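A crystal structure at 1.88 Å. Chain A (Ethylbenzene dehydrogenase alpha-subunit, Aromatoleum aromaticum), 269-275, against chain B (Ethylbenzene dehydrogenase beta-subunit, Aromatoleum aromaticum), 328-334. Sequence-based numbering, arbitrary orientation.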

# COMPACT_ATOMS: atom_id res chain seq x y z
N SER A 269 -3.52 -11.19 12.74
CA SER A 269 -3.08 -10.91 14.10
C SER A 269 -4.04 -11.32 15.20
O SER A 269 -3.65 -11.64 16.31
N GLU A 270 -5.34 -11.23 14.92
CA GLU A 270 -6.34 -11.64 15.86
C GLU A 270 -6.43 -13.16 15.99
O GLU A 270 -6.57 -13.68 17.07
N ALA A 271 -6.26 -13.89 14.88
CA ALA A 271 -6.17 -15.35 14.94
C ALA A 271 -5.00 -15.75 15.81
O ALA A 271 -5.05 -16.74 16.54
N ARG A 272 -3.91 -15.01 15.68
CA ARG A 272 -2.77 -15.24 16.48
C ARG A 272 -3.10 -15.16 18.00
O ARG A 272 -2.75 -16.04 18.77
N TYR A 273 -3.69 -14.06 18.42
CA TYR A 273 -4.10 -13.91 19.80
C TYR A 273 -5.14 -14.97 20.30
O TYR A 273 -5.22 -15.26 21.50
N LYS A 274 -5.97 -15.48 19.41
CA LYS A 274 -6.96 -16.54 19.71
C LYS A 274 -6.22 -17.86 19.88
O LYS A 274 -6.76 -18.82 20.43
N GLY A 275 -4.99 -17.93 19.40
CA GLY A 275 -4.17 -19.11 19.62
C GLY A 275 -3.61 -19.76 18.38
O GLY A 275 -2.81 -20.71 18.48
N LEU B 328 -7.99 -10.72 28.37
CA LEU B 328 -6.96 -9.92 27.76
C LEU B 328 -6.99 -10.14 26.28
O LEU B 328 -6.97 -9.19 25.51
N MET B 329 -7.02 -11.40 25.87
CA MET B 329 -7.10 -11.68 24.46
C MET B 329 -8.40 -11.17 23.85
O MET B 329 -8.38 -10.74 22.73
N ASP B 330 -9.48 -11.20 24.59
CA ASP B 330 -10.75 -10.68 24.10
C ASP B 330 -10.62 -9.19 23.81
O ASP B 330 -11.09 -8.69 22.77
N LEU B 331 -9.95 -8.48 24.72
CA LEU B 331 -9.71 -7.04 24.62
C LEU B 331 -8.80 -6.72 23.45
O LEU B 331 -9.04 -5.76 22.72
N LEU B 332 -7.76 -7.53 23.26
CA LEU B 332 -6.79 -7.20 22.29
C LEU B 332 -7.29 -7.57 20.90
O LEU B 332 -6.92 -6.96 19.93
N ILE B 333 -8.14 -8.58 20.81
CA ILE B 333 -8.75 -8.97 19.56
C ILE B 333 -9.86 -7.97 19.22
O ILE B 333 -9.92 -7.52 18.09
N SER B 334 -10.74 -7.73 20.18
CA SER B 334 -11.94 -6.87 20.03
C SER B 334 -12.83 -7.24 18.88
O SER B 334 -12.79 -6.61 17.83

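Two helix ends from different subunits lie side by side, antiparallel, with their axes 9.4 Å apart at closest approach. The CA atoms of Glu A270 and Ile B333 are 5.2 Å apart, and those of Tyr A273 and Met B329 are 6.0 Å apart. No hydrogen bond crosses between the stretches; the contacts are mostly packing of side chains.

The aromatic contacts centre on Tyr A273. Its CA-to-CB bond points toward chain B, and chi1 is m (-83°). The CA-to-CB bond of Leu B332 also points toward chain A; its rotamer is m, t, and its CB lies over one face of the ring. CB of Leu B332 is 4.1 Å from the centroid of the Tyr A273 ring, a CH-pi contact. Met B329 (m, m, with chi3 at 131°) approaches obliquely. SD of Met B329 is 4.2 Å from the centroid of the Tyr A273 ring and 3.3 Å from CD1 of Tyr A273. SD of Met B329 also lies 3.3 Å from the backbone O of Tyr A273.

The aliphatic contacts belong mainly to Ile B333. Its CA-to-CB bond points sideways, but the m, t rotamer brings its end nearer to chain A. CG1 of Ile B333 is 3.7 Å from CB of Tyr A273. CD1 of Ile B333 reaches 3.8 Å from the backbone N of Lys A274. CG2 of Ile B333 lies 4.1 Å from CB of Glu A270.

No polar side chain finds a hydrogen-bond partner across the contact. Glu A270 (chi1 m, chi2 t) brings OE2 to 3.4 Å from the O of Ile B333, but both atoms are acceptors and do not bond. Its carboxylate oxygens, like OH of Tyr A273, are hydrogen-bonded elsewhere in the structure. Lys A274 is extended, all t, and its end leads away. Within chain B, OG of Ser B334 donates to O of Leu B331 at 2.6 Å, just past the helix end.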

# COMPACT_ATOMS: atom_id res chain seq x y z
CB SER A 269 -2.69 -9.43 14.31
OG SER A 269 -3.83 -8.63 14.13
CB GLU A 270 -7.67 -10.98 15.47
CG GLU A 270 -7.53 -9.46 15.62
CD GLU A 270 -8.47 -8.62 14.82
OE1 GLU A 270 -9.27 -9.19 14.05
OE2 GLU A 270 -8.43 -7.36 15.02
CB ALA A 271 -5.96 -15.96 13.50
CB ARG A 272 -1.65 -14.31 16.11
CG ARG A 272 -0.34 -14.60 16.83
CD ARG A 272 0.72 -13.61 16.53
NE ARG A 272 2.05 -14.04 16.98
CZ ARG A 272 3.12 -13.24 17.07
NH1 ARG A 272 3.06 -11.97 16.72
NH2 ARG A 272 4.27 -13.73 17.50
CB TYR A 273 -4.72 -12.54 19.92
CG TYR A 273 -3.77 -11.38 20.12
CD1 TYR A 273 -2.61 -11.50 20.91
CD2 TYR A 273 -4.11 -10.14 19.66
CE1 TYR A 273 -1.80 -10.44 21.15
CE2 TYR A 273 -3.28 -9.05 19.86
CZ TYR A 273 -2.13 -9.20 20.61
OH TYR A 273 -1.37 -8.11 20.92
CB LYS A 274 -7.94 -16.62 18.53
CG LYS A 274 -9.20 -17.36 18.78
CD LYS A 274 -10.00 -17.49 17.50
CE LYS A 274 -11.22 -18.32 17.80
NZ LYS A 274 -12.01 -18.34 16.58
CB LEU B 328 -5.55 -10.24 28.29
CG LEU B 328 -4.45 -9.43 27.60
CD1 LEU B 328 -4.63 -7.89 27.76
CD2 LEU B 328 -3.09 -9.85 28.10
CB MET B 329 -6.86 -13.14 24.17
CG MET B 329 -5.44 -13.54 24.63
SD MET B 329 -4.18 -12.89 23.51
CE MET B 329 -3.00 -12.13 24.64
CB ASP B 330 -11.84 -10.88 25.15
CG ASP B 330 -12.33 -12.32 25.28
OD1 ASP B 330 -12.11 -13.16 24.40
OD2 ASP B 330 -13.02 -12.60 26.28
CB LEU B 331 -9.10 -6.49 25.91
CG LEU B 331 -10.00 -6.48 27.13
CD1 LEU B 331 -9.19 -6.12 28.37
CD2 LEU B 331 -11.16 -5.51 26.88
CB LEU B 332 -5.45 -7.88 22.58
CG LEU B 332 -4.67 -7.42 23.80
CD1 LEU B 332 -3.41 -8.33 23.98
CD2 LEU B 332 -4.30 -5.92 23.80
CB ILE B 333 -9.34 -10.39 19.65
CG1 ILE B 333 -8.20 -11.40 19.64
CG2 ILE B 333 -10.41 -10.66 18.57
CD1 ILE B 333 -8.55 -12.75 20.09
CB SER B 334 -11.59 -5.39 19.90
OG SER B 334 -10.87 -5.03 21.04